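Local coordinates for protein probable zinc protease PqqL (Escherichia coli, PDB 6OFS) that is a periplasmic protease of the M16 family and probably cleaves peptide bonds as a zinc-dependent metalloendopeptidase, at residues A[589-594]-A[694-699]; A[474-479]-A[593-598]; A[518-523]-A[679-684]; A[481-486]-A[499-504]. All coordinates share one frame; numbering follows the deposited sequence.

The four contacts lie in one sheet-and-helix region far from the annotated zinc site. Contact 3 is its interior: two neighbouring strands, every touching residue buried, joined by backbone hydrogen bonds and apolar side chains. Contacts 1 and 2 are also largely buried and share helix 591-602, their centres about 6 Å apart; contact 1 sets this helix against the end of helix 687-697 with an apolar patch beside a polar bridge, whereas contact 2 lays an irregular segment over it with no hydrogen bond of its own. Contact 4, about 18 Å from contact 3 between centres, is the surface member, relying on backbone and serine bonds at the edge of the same sheet.

Contact 1: A[589-594]-A[694-699]; sequences NPEPGF and ITRYLG
E591 and Y697 meet almost at right angles, the carboxylate plane turned 87° from the ring plane. The E591 chain leaves its helix with CG anti to the backbone N (chi1 -167°) and stays extended beyond, which carries OE1 across to the rim of the tyrosine ring, close to its plane. There the phenol donates: Y697 OH lies 2.9 Å from E591 OE1, which is met on its anti side, 27° out of the carboxylate plane. R696 approaches the same oxygen, its NE 4.0 Å from E591 OE1, a long salt bridge, while its own CG lies over one face of the Y697 ring.

Deeper in, F594 carries the apolar half. Its CB rests obliquely against the tyrosine ring, 3.7 Å from Y697 CD2. The phenyl ring then extends past L698, whose side chain crosses it at about a right angle and sets CD1 at the ring edge, 4.1 Å from F594 CE2. I694 comes in obliquely, with CG1 4.0 Å from the same F594 CE2. Beneath this cluster I681 of strand 677-682 touches F594, I694 and L698, so the ends of two helices close over the sheet.

A carboxylate that accepts a hydrogen bond from a phenol, with an arginine at longer range, is likely to stay charged.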
loop_
_atom_site.group_PDB
_atom_site.type_symbol
_atom_site.label_atom_id
_atom_site.label_comp_id
_atom_site.label_asym_id
_atom_site.label_seq_id
_atom_site.Cartn_x
_atom_site.Cartn_y
_atom_site.Cartn_z
ATOM N N ASN A 589 -23.531 -4.320 21.056
ATOM C CA ASN A 589 -23.097 -3.930 19.712
ATOM C C ASN A 589 -22.334 -5.128 19.072
ATOM O O ASN A 589 -21.097 -5.111 18.970
ATOM C CB ASN A 589 -22.261 -2.637 19.758
ATOM C CG ASN A 589 -22.005 -2.007 18.412
ATOM O OD1 ASN A 589 -22.817 -2.100 17.477
ATOM N ND2 ASN A 589 -20.869 -1.327 18.292
ATOM N N PRO A 590 -23.056 -6.226 18.722
ATOM C CA PRO A 590 -22.364 -7.406 18.179
ATOM C C PRO A 590 -22.014 -7.328 16.691
ATOM O O PRO A 590 -20.964 -7.844 16.303
ATOM C CB PRO A 590 -23.316 -8.563 18.504
ATOM C CG PRO A 590 -24.641 -7.936 18.860
ATOM C CD PRO A 590 -24.518 -6.450 18.790
ATOM N N GLU A 591 -22.875 -6.679 15.866
ATOM C CA GLU A 591 -22.700 -6.485 14.418
ATOM C C GLU A 591 -21.231 -6.157 14.022
ATOM O O GLU A 591 -20.710 -6.903 13.192
ATOM C CB GLU A 591 -23.704 -5.454 13.867
ATOM C CG GLU A 591 -23.804 -5.408 12.347
ATOM C CD GLU A 591 -25.134 -4.943 11.780
ATOM O OE1 GLU A 591 -25.497 -5.400 10.671
ATOM O OE2 GLU A 591 -25.814 -4.122 12.439
ATOM N N PRO A 592 -20.509 -5.171 14.646
ATOM C CA PRO A 592 -19.099 -4.930 14.270
ATOM C C PRO A 592 -18.152 -6.135 14.382
ATOM O O PRO A 592 -17.258 -6.280 13.546
ATOM C CB PRO A 592 -18.689 -3.791 15.207
ATOM C CG PRO A 592 -19.952 -3.065 15.448
ATOM C CD PRO A 592 -20.937 -4.165 15.644
ATOM N N GLY A 593 -18.377 -6.991 15.383
ATOM C CA GLY A 593 -17.619 -8.222 15.584
ATOM C C GLY A 593 -17.731 -9.143 14.380
ATOM O O GLY A 593 -16.718 -9.624 13.859
ATOM N N PHE A 594 -18.971 -9.332 13.889
ATOM C CA PHE A 594 -19.277 -10.145 12.710
ATOM C C PHE A 594 -18.730 -9.508 11.415
ATOM O O PHE A 594 -18.221 -10.233 10.544
ATOM C CB PHE A 594 -20.784 -10.381 12.593
ATOM C CG PHE A 594 -21.353 -11.337 13.607
ATOM C CD1 PHE A 594 -21.854 -10.874 14.820
ATOM C CD2 PHE A 594 -21.428 -12.700 13.335
ATOM C CE1 PHE A 594 -22.390 -11.764 15.757
ATOM C CE2 PHE A 594 -21.972 -13.590 14.271
ATOM C CZ PHE A 594 -22.450 -13.117 15.473
ATOM N N ILE A 694 -25.337 -14.240 11.685
ATOM C CA ILE A 694 -24.653 -15.456 11.247
ATOM C C ILE A 694 -24.910 -15.659 9.753
ATOM O O ILE A 694 -23.974 -15.955 9.018
ATOM C CB ILE A 694 -25.106 -16.687 12.104
ATOM C CG1 ILE A 694 -24.435 -16.683 13.488
ATOM C CG2 ILE A 694 -24.864 -18.035 11.371
ATOM C CD1 ILE A 694 -25.106 -17.532 14.473
ATOM N N THR A 695 -26.169 -15.501 9.302
ATOM C CA THR A 695 -26.488 -15.682 7.883
ATOM C C THR A 695 -25.932 -14.512 7.071
ATOM O O THR A 695 -25.266 -14.740 6.065
ATOM C CB THR A 695 -27.981 -15.981 7.631
ATOM O OG1 THR A 695 -28.775 -14.843 7.966
ATOM C CG2 THR A 695 -28.473 -17.221 8.377
ATOM N N ARG A 696 -26.144 -13.278 7.538
ATOM C CA ARG A 696 -25.652 -12.073 6.864
ATOM C C ARG A 696 -24.106 -11.995 6.784
ATOM O O ARG A 696 -23.601 -11.542 5.756
ATOM C CB ARG A 696 -26.258 -10.803 7.514
ATOM C CG ARG A 696 -25.951 -9.493 6.795
ATOM C CD ARG A 696 -26.805 -8.352 7.308
ATOM N NE ARG A 696 -26.158 -7.054 7.111
ATOM C CZ ARG A 696 -26.379 -6.251 6.075
ATOM N NH1 ARG A 696 -27.234 -6.603 5.122
ATOM N NH2 ARG A 696 -25.734 -5.095 5.975
ATOM N N TYR A 697 -23.364 -12.434 7.832
ATOM C CA TYR A 697 -21.901 -12.295 7.836
ATOM C C TYR A 697 -21.083 -13.599 7.693
ATOM O O TYR A 697 -19.968 -13.551 7.156
ATOM C CB TYR A 697 -21.435 -11.511 9.076
ATOM C CG TYR A 697 -21.897 -10.066 9.069
ATOM C CD1 TYR A 697 -21.218 -9.101 8.331
ATOM C CD2 TYR A 697 -23.040 -9.674 9.760
ATOM C CE1 TYR A 697 -21.662 -7.780 8.282
ATOM C CE2 TYR A 697 -23.488 -8.352 9.727
ATOM C CZ TYR A 697 -22.791 -7.406 8.990
ATOM O OH TYR A 697 -23.212 -6.096 8.946
ATOM N N LEU A 698 -21.608 -14.742 8.151
ATOM C CA LEU A 698 -20.882 -16.017 8.067
ATOM C C LEU A 698 -21.446 -16.954 6.976
ATOM O O LEU A 698 -20.721 -17.808 6.460
ATOM C CB LEU A 698 -20.819 -16.710 9.445
ATOM C CG LEU A 698 -20.612 -15.808 10.688
ATOM C CD1 LEU A 698 -20.589 -16.626 11.952
ATOM C CD2 LEU A 698 -19.321 -14.990 10.611
ATOM N N GLY A 699 -22.716 -16.757 6.627
ATOM C CA GLY A 699 -23.406 -17.526 5.598
ATOM C C GLY A 699 -23.230 -16.957 4.207
ATOM O O GLY A 699 -23.520 -17.626 3.208
#

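Contact 2: A[474-479]-A[593-598]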
loop_
_atom_site.group_PDB
_atom_site.type_symbol
_atom_site.label_atom_id
_atom_site.label_comp_id
_atom_site.label_asym_id
_atom_site.label_seq_id
_atom_site.Cartn_x
_atom_site.Cartn_y
_atom_site.Cartn_z
ATOM N N SER A 474 -17.459 2.438 8.420
ATOM C CA SER A 474 -18.279 1.228 8.499
ATOM C C SER A 474 -17.666 0.084 7.701
ATOM O O SER A 474 -16.968 0.313 6.711
ATOM C CB SER A 474 -19.715 1.496 8.044
ATOM O OG SER A 474 -19.824 1.662 6.638
ATOM N N LEU A 475 -17.915 -1.141 8.153
ATOM C CA LEU A 475 -17.473 -2.350 7.481
ATOM C C LEU A 475 -18.717 -3.146 7.108
ATOM O O LEU A 475 -18.723 -4.379 7.159
ATOM C CB LEU A 475 -16.524 -3.162 8.368
ATOM C CG LEU A 475 -15.099 -2.661 8.476
ATOM C CD1 LEU A 475 -14.317 -3.498 9.464
ATOM C CD2 LEU A 475 -14.407 -2.678 7.128
ATOM N N THR A 476 -19.780 -2.413 6.725
ATOM C CA THR A 476 -21.072 -2.962 6.328
ATOM C C THR A 476 -20.901 -3.861 5.086
ATOM O O THR A 476 -20.190 -3.518 4.135
ATOM C CB THR A 476 -22.143 -1.842 6.209
ATOM O OG1 THR A 476 -23.456 -2.413 6.259
ATOM C CG2 THR A 476 -21.968 -0.946 4.965
ATOM N N VAL A 477 -21.501 -5.048 5.164
ATOM C CA VAL A 477 -21.449 -6.091 4.143
ATOM C C VAL A 477 -22.863 -6.309 3.634
ATOM O O VAL A 477 -23.779 -6.504 4.441
ATOM C CB VAL A 477 -20.865 -7.416 4.732
ATOM C CG1 VAL A 477 -20.836 -8.534 3.696
ATOM C CG2 VAL A 477 -19.481 -7.200 5.337
ATOM N N ASP A 478 -23.039 -6.303 2.300
ATOM C CA ASP A 478 -24.338 -6.572 1.690
ATOM C C ASP A 478 -24.687 -8.046 1.922
ATOM O O ASP A 478 -23.833 -8.927 1.736
ATOM C CB ASP A 478 -24.335 -6.218 0.187
ATOM C CG ASP A 478 -24.471 -4.732 -0.120
ATOM O OD1 ASP A 478 -23.706 -4.230 -0.976
ATOM O OD2 ASP A 478 -25.352 -4.072 0.492
ATOM N N ALA A 479 -25.913 -8.296 2.412
ATOM C CA ALA A 479 -26.416 -9.638 2.707
ATOM C C ALA A 479 -26.649 -10.450 1.436
ATOM O O ALA A 479 -26.978 -9.891 0.385
ATOM C CB ALA A 479 -27.718 -9.550 3.495
ATOM N N GLY A 593 -18.377 -6.991 15.383
ATOM C CA GLY A 593 -17.619 -8.222 15.584
ATOM C C GLY A 593 -17.731 -9.143 14.380
ATOM O O GLY A 593 -16.718 -9.624 13.859
ATOM N N PHE A 594 -18.971 -9.332 13.889
ATOM C CA PHE A 594 -19.277 -10.145 12.710
ATOM C C PHE A 594 -18.730 -9.508 11.415
ATOM O O PHE A 594 -18.221 -10.233 10.544
ATOM C CB PHE A 594 -20.784 -10.381 12.593
ATOM C CG PHE A 594 -21.353 -11.337 13.607
ATOM C CD1 PHE A 594 -21.854 -10.874 14.820
ATOM C CD2 PHE A 594 -21.428 -12.700 13.335
ATOM C CE1 PHE A 594 -22.390 -11.764 15.757
ATOM C CE2 PHE A 594 -21.972 -13.590 14.271
ATOM C CZ PHE A 594 -22.450 -13.117 15.473
ATOM N N GLN A 595 -18.827 -8.159 11.301
ATOM C CA GLN A 595 -18.327 -7.404 10.142
ATOM C C GLN A 595 -16.824 -7.578 9.994
ATOM O O GLN A 595 -16.342 -7.716 8.876
ATOM C CB GLN A 595 -18.621 -5.892 10.264
ATOM C CG GLN A 595 -20.091 -5.522 10.211
ATOM C CD GLN A 595 -20.367 -4.070 10.473
ATOM O OE1 GLN A 595 -19.658 -3.387 11.213
ATOM N NE2 GLN A 595 -21.426 -3.569 9.871
ATOM N N LEU A 596 -16.089 -7.554 11.114
ATOM C CA LEU A 596 -14.637 -7.667 11.096
ATOM C C LEU A 596 -14.183 -9.067 10.753
ATOM O O LEU A 596 -13.258 -9.188 9.962
ATOM C CB LEU A 596 -13.996 -7.130 12.393
ATOM C CG LEU A 596 -12.460 -7.026 12.430
ATOM C CD1 LEU A 596 -11.893 -6.277 11.240
ATOM C CD2 LEU A 596 -11.990 -6.434 13.725
ATOM N N ILE A 597 -14.858 -10.109 11.272
ATOM C CA ILE A 597 -14.571 -11.518 10.935
ATOM C C ILE A 597 -14.714 -11.718 9.412
ATOM O O ILE A 597 -13.807 -12.260 8.769
ATOM C CB ILE A 597 -15.500 -12.482 11.746
ATOM C CG1 ILE A 597 -14.880 -12.867 13.107
ATOM C CG2 ILE A 597 -15.919 -13.722 10.950
ATOM C CD1 ILE A 597 -13.668 -13.829 13.077
ATOM N N ASN A 598 -15.842 -11.228 8.850
ATOM C CA ASN A 598 -16.183 -11.311 7.440
ATOM C C ASN A 598 -15.171 -10.592 6.585
ATOM O O ASN A 598 -14.693 -11.155 5.614
ATOM C CB ASN A 598 -17.580 -10.726 7.202
ATOM C CG ASN A 598 -18.019 -10.739 5.752
ATOM O OD1 ASN A 598 -17.543 -9.964 4.917
ATOM N ND2 ASN A 598 -18.942 -11.615 5.421
#
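Q595 lies against the backbone of L475 along nearly its whole length. CB starts 3.9 Å from L475 CB and touches the carbonyl of that residue, with L475 O 3.5 Å away. CG, placed beside the backbone N by chi1 of -67°, keeps the same distance from L475 O, and CD follows along that oxygen before the extended chain brings NE2 to 3.6 Å from T476 CA. OE1 stays more distant, coming no nearer than 4.2 Å, to L475 N. The amide nitrogen finds its polar partner beyond these residues, in the hydroxyl of Y697. Cut back to an alanine, the side chain would lose CG and CD from beside the L475 carbonyl and is likely to leave the Y697 hydroxyl without this donor.

The segment 474-479 belongs to the irregular connection from helix 448-459 to strand 485-492, which probably corresponds to the linker between the two halves of single-chain M16 proteases; it runs across helix 591-602 without forming a strand. One helical turn further on, V477 and N598 approach from opposite directions, and V477 CG2 packs 3.4 Å from N598 OD1, while N598 ND2 bonds the backbone oxygen of Y697. On the other flank L475 CD1 meets L596 CD1 at 4.1 Å, and W562 of helix 556-565 touches both leucines.

Contact 3: A[518-523]-A[679-684]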
loop_
_atom_site.group_PDB
_atom_site.type_symbol
_atom_site.label_atom_id
_atom_site.label_comp_id
_atom_site.label_asym_id
_atom_site.label_seq_id
_atom_site.Cartn_x
_atom_site.Cartn_y
_atom_site.Cartn_z
ATOM N N LEU A 518 -18.567 -10.520 23.809
ATOM C CA LEU A 518 -18.840 -11.558 22.819
ATOM C C LEU A 518 -17.537 -11.988 22.166
ATOM O O LEU A 518 -16.692 -11.152 21.881
ATOM C CB LEU A 518 -19.833 -11.043 21.756
ATOM C CG LEU A 518 -20.291 -12.031 20.674
ATOM C CD1 LEU A 518 -21.282 -13.047 21.218
ATOM C CD2 LEU A 518 -20.900 -11.305 19.504
ATOM N N GLN A 519 -17.371 -13.287 21.955
ATOM C CA GLN A 519 -16.191 -13.818 21.290
ATOM C C GLN A 519 -16.585 -14.674 20.093
ATOM O O GLN A 519 -17.437 -15.559 20.205
ATOM C CB GLN A 519 -15.309 -14.622 22.257
ATOM C CG GLN A 519 -13.903 -14.901 21.717
ATOM C CD GLN A 519 -12.950 -13.747 21.913
ATOM O OE1 GLN A 519 -12.806 -13.194 23.011
ATOM N NE2 GLN A 519 -12.259 -13.373 20.853
ATOM N N ILE A 520 -15.969 -14.373 18.937
ATOM C CA ILE A 520 -16.124 -15.141 17.715
ATOM C C ILE A 520 -14.742 -15.663 17.367
ATOM O O ILE A 520 -13.813 -14.868 17.209
ATOM C CB ILE A 520 -16.778 -14.368 16.537
ATOM C CG1 ILE A 520 -18.127 -13.720 16.950
ATOM C CG2 ILE A 520 -16.944 -15.296 15.298
ATOM C CD1 ILE A 520 -18.683 -12.638 15.979
ATOM N N ILE A 521 -14.594 -16.997 17.301
ATOM C CA ILE A 521 -13.349 -17.615 16.862
ATOM C C ILE A 521 -13.599 -18.435 15.616
ATOM O O ILE A 521 -14.244 -19.485 15.679
ATOM C CB ILE A 521 -12.519 -18.391 17.911
ATOM C CG1 ILE A 521 -12.400 -17.616 19.240
ATOM C CG2 ILE A 521 -11.131 -18.730 17.329
ATOM C CD1 ILE A 521 -11.733 -18.382 20.364
ATOM N N ALA A 522 -13.082 -17.954 14.476
ATOM C CA ALA A 522 -13.150 -18.668 13.204
ATOM C C ALA A 522 -11.969 -19.639 13.247
ATOM O O ALA A 522 -10.829 -19.242 13.505
ATOM C CB ALA A 522 -13.032 -17.700 12.033
ATOM N N VAL A 523 -12.291 -20.931 13.144
ATOM C CA VAL A 523 -11.340 -22.038 13.223
ATOM C C VAL A 523 -11.319 -22.687 11.868
ATOM O O VAL A 523 -12.335 -23.216 11.428
ATOM C CB VAL A 523 -11.718 -23.067 14.336
ATOM C CG1 VAL A 523 -10.668 -24.174 14.459
ATOM C CG2 VAL A 523 -11.962 -22.386 15.686
ATOM N N PHE A 679 -17.000 -21.632 13.135
ATOM C CA PHE A 679 -17.091 -20.379 13.887
ATOM C C PHE A 679 -17.585 -20.685 15.282
ATOM O O PHE A 679 -18.691 -21.195 15.431
ATOM C CB PHE A 679 -18.064 -19.393 13.217
ATOM C CG PHE A 679 -17.641 -18.933 11.847
ATOM C CD1 PHE A 679 -16.844 -17.809 11.691
ATOM C CD2 PHE A 679 -18.052 -19.619 10.708
ATOM C CE1 PHE A 679 -16.459 -17.376 10.423
ATOM C CE2 PHE A 679 -17.669 -19.186 9.437
ATOM C CZ PHE A 679 -16.874 -18.066 9.302
ATOM N N VAL A 680 -16.775 -20.379 16.300
ATOM C CA VAL A 680 -17.143 -20.569 17.709
ATOM C C VAL A 680 -17.613 -19.211 18.279
ATOM O O VAL A 680 -16.814 -18.297 18.422
ATOM C CB VAL A 680 -16.007 -21.239 18.539
ATOM C CG1 VAL A 680 -16.354 -21.270 20.027
ATOM C CG2 VAL A 680 -15.707 -22.648 18.025
ATOM N N ILE A 681 -18.918 -19.076 18.541
ATOM C CA ILE A 681 -19.504 -17.840 19.066
ATOM C C ILE A 681 -19.908 -18.039 20.536
ATOM O O ILE A 681 -20.762 -18.876 20.835
ATOM C CB ILE A 681 -20.642 -17.278 18.154
ATOM C CG1 ILE A 681 -20.183 -17.168 16.671
ATOM C CG2 ILE A 681 -21.175 -15.923 18.678
ATOM C CD1 ILE A 681 -21.294 -17.168 15.672
ATOM N N VAL A 682 -19.228 -17.321 21.451
ATOM C CA VAL A 682 -19.438 -17.429 22.899
ATOM C C VAL A 682 -19.853 -16.079 23.506
ATOM O O VAL A 682 -19.132 -15.086 23.361
ATOM C CB VAL A 682 -18.224 -18.080 23.621
ATOM C CG1 VAL A 682 -18.430 -18.129 25.133
ATOM C CG2 VAL A 682 -17.957 -19.484 23.083
ATOM N N GLY A 683 -21.017 -16.069 24.152
ATOM C CA GLY A 683 -21.587 -14.878 24.775
ATOM C C GLY A 683 -23.096 -14.895 24.928
ATOM O O GLY A 683 -23.746 -15.890 24.592
ATOM N N ASN A 684 -23.667 -13.781 25.438
ATOM C CA ASN A 684 -25.112 -13.653 25.681
ATOM C C ASN A 684 -25.814 -12.657 24.736
ATOM O O ASN A 684 -25.955 -11.474 25.072
ATOM C CB ASN A 684 -25.390 -13.317 27.157
ATOM C CG ASN A 684 -24.840 -14.309 28.152
ATOM O OD1 ASN A 684 -24.715 -15.510 27.878
ATOM N ND2 ASN A 684 -24.508 -13.830 29.345
#
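Backbone hydrogen bonds fasten I521 to V680 and Q519 to V682, two antiparallel hydrogen-bonded pairs on strands running 168° apart. In the first, I521 N to V680 O and V680 N to I521 O both measure 2.8 Å, and the second of these bonds is nearly straight at 175°. In the other pair, V682 N reaches Q519 O at 2.8 Å and Q519 N reaches V682 O at 2.9 Å, both donors lying in the carbonyl plane.

Weaker CA-H...O contacts fill the gaps between them: I681 CA lies 3.3 Å from Q519 O, and I520 CA points likewise to V680 O.

Most of the apolar contacts lie on the face of the non-hydrogen-bonded pairs. I520 and I681 lie side by side, pointing the same way, with I520 CG2 4.0 Å from I681 CG1. The other branch of I681, CG2, meets L518 CD1 at 3.8 Å. A522 sets its methyl obliquely against the F679 ring, CB 3.8 Å from CE1. Without the two branches of I681, as with an alanine here, a gap is likely to open beside I520, and L518 would probably lose its methyl partner. At G683 the backbone conformation suits only glycine, and a CB there would run into L518.

These strands are central in a seven-stranded mixed sheet, with 579-586 beyond 517-524 and 505-509 beyond 677-682. The face bearing I520, I681 and F679 is packed by F594 and I597 of helix 591-602; from the face of Q519 and I521, these two residues and V523 reach helix 848-862.

Contact 4: A[481-486]-A[499-504]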
loop_
_atom_site.group_PDB
_atom_site.type_symbol
_atom_site.label_atom_id
_atom_site.label_comp_id
_atom_site.label_asym_id
_atom_site.label_seq_id
_atom_site.Cartn_x
_atom_site.Cartn_y
_atom_site.Cartn_z
ATOM N N PRO A 481 -29.130 -12.907 -0.159
ATOM C CA PRO A 481 -30.522 -13.348 0.051
ATOM C C PRO A 481 -30.679 -14.863 0.145
ATOM O O PRO A 481 -31.515 -15.342 0.910
ATOM C CB PRO A 481 -31.248 -12.811 -1.190
ATOM C CG PRO A 481 -30.398 -11.696 -1.692
ATOM C CD PRO A 481 -29.000 -12.151 -1.423
ATOM N N GLN A 482 -29.847 -15.601 -0.619
ATOM C CA GLN A 482 -29.794 -17.061 -0.728
ATOM C C GLN A 482 -28.968 -17.758 0.388
ATOM O O GLN A 482 -28.604 -18.923 0.223
ATOM C CB GLN A 482 -29.232 -17.453 -2.112
ATOM C CG GLN A 482 -30.095 -17.058 -3.312
ATOM C CD GLN A 482 -29.335 -17.191 -4.613
ATOM O OE1 GLN A 482 -28.160 -16.801 -4.734
ATOM N NE2 GLN A 482 -29.991 -17.744 -5.622
ATOM N N ALA A 483 -28.673 -17.072 1.506
ATOM C CA ALA A 483 -27.905 -17.657 2.610
ATOM C C ALA A 483 -28.850 -18.113 3.738
ATOM O O ALA A 483 -29.578 -17.297 4.307
ATOM C CB ALA A 483 -26.869 -16.664 3.121
ATOM N N GLU A 484 -28.851 -19.424 4.038
ATOM C CA GLU A 484 -29.730 -20.046 5.036
ATOM C C GLU A 484 -28.963 -20.794 6.131
ATOM O O GLU A 484 -27.737 -20.860 6.100
ATOM C CB GLU A 484 -30.643 -21.081 4.335
ATOM C CG GLU A 484 -31.527 -20.566 3.215
ATOM C CD GLU A 484 -32.411 -21.652 2.625
ATOM O OE1 GLU A 484 -31.879 -22.521 1.894
ATOM O OE2 GLU A 484 -33.633 -21.640 2.900
ATOM N N ILE A 485 -29.712 -21.401 7.076
ATOM C CA ILE A 485 -29.212 -22.313 8.105
ATOM C C ILE A 485 -29.735 -23.687 7.650
ATOM O O ILE A 485 -30.949 -23.888 7.595
ATOM C CB ILE A 485 -29.623 -21.925 9.555
ATOM C CG1 ILE A 485 -28.843 -20.683 10.007
ATOM C CG2 ILE A 485 -29.372 -23.095 10.530
ATOM C CD1 ILE A 485 -29.384 -19.995 11.243
ATOM N N SER A 486 -28.820 -24.590 7.257
ATOM C CA SER A 486 -29.139 -25.902 6.697
ATOM C C SER A 486 -29.564 -26.961 7.715
ATOM O O SER A 486 -30.530 -27.693 7.465
ATOM C CB SER A 486 -27.975 -26.420 5.855
ATOM O OG SER A 486 -27.778 -25.630 4.694
ATOM N N THR A 499 -25.179 -25.623 10.751
ATOM C CA THR A 499 -24.426 -25.712 9.502
ATOM C C THR A 499 -25.132 -24.764 8.552
ATOM O O THR A 499 -26.369 -24.646 8.594
ATOM C CB THR A 499 -24.152 -27.124 8.962
ATOM O OG1 THR A 499 -25.339 -27.663 8.380
ATOM C CG2 THR A 499 -23.532 -28.059 10.009
ATOM N N LEU A 500 -24.342 -24.024 7.769
ATOM C CA LEU A 500 -24.856 -23.018 6.860
ATOM C C LEU A 500 -24.879 -23.507 5.427
ATOM O O LEU A 500 -24.181 -24.466 5.093
ATOM C CB LEU A 500 -24.062 -21.710 7.016
ATOM C CG LEU A 500 -23.678 -21.293 8.452
ATOM C CD1 LEU A 500 -22.914 -19.992 8.449
ATOM C CD2 LEU A 500 -24.897 -21.179 9.359
ATOM N N SER A 501 -25.707 -22.868 4.584
ATOM C CA SER A 501 -25.889 -23.202 3.161
ATOM C C SER A 501 -24.565 -23.218 2.357
ATOM O O SER A 501 -24.479 -23.897 1.329
ATOM C CB SER A 501 -26.918 -22.274 2.519
ATOM O OG SER A 501 -26.576 -20.907 2.703
ATOM N N ASN A 502 -23.529 -22.521 2.871
ATOM C CA ASN A 502 -22.191 -22.415 2.282
ATOM C C ASN A 502 -21.232 -23.500 2.803
ATOM O O ASN A 502 -20.074 -23.575 2.366
ATOM C CB ASN A 502 -21.621 -20.986 2.472
ATOM C CG ASN A 502 -21.252 -20.606 3.892
ATOM O OD1 ASN A 502 -21.677 -21.228 4.877
ATOM N ND2 ASN A 502 -20.435 -19.573 4.023
ATOM N N GLY A 503 -21.740 -24.325 3.722
ATOM C CA GLY A 503 -21.016 -25.442 4.322
ATOM C C GLY A 503 -20.267 -25.130 5.602
ATOM O O GLY A 503 -19.626 -26.025 6.162
ATOM N N ALA A 504 -20.316 -23.863 6.063
ATOM C CA ALA A 504 -19.626 -23.469 7.284
ATOM C C ALA A 504 -20.342 -23.991 8.524
ATOM O O ALA A 504 -21.565 -24.175 8.505
ATOM C CB ALA A 504 -19.484 -21.955 7.357
#
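S486 N donates to T499 O at 2.8 Å, the shortest polar bond joining the two segments, though it is bent to 139°. S501 adds a second, two-bond grip on the other side of the I485-L500 pair, holding E484 by its backbone in both directions. The S501 hydroxyl accepts from E484 N, with OG 3.0 Å away and the N-H aimed almost straight at it (167°). It can do so because OG sits between the backbone N and the carbonyl carbon (chi1 55°), turned toward E484, just before the strand. In return S501 N bonds E484 O at 3.2 Å, from well above the carbonyl plane.

All of this lies at the open end of the hairpin made by strands 485-492 and 495-500, where I485 and L500 form an antiparallel non-hydrogen-bonded pair. Their side chains cross obliquely on one face of the sheet, I485 CG1 4.0 Å from L500 CD2, and helix 687-697 packs against both, through V691 and T695 on I485 and I694 on L500.

After L500 the chain reverses in a type I turn closed by G503 N to L500 O at 2.8 Å. L500 N also bonds A504 O, as in a type I turn with a G1 bulge, and G503 takes up backbone angles suited to glycine. N502 OD1 accepts from A504 N at 3.2 Å, an Asx turn, while its ND2 bonds the backbone oxygens of L698 and I701.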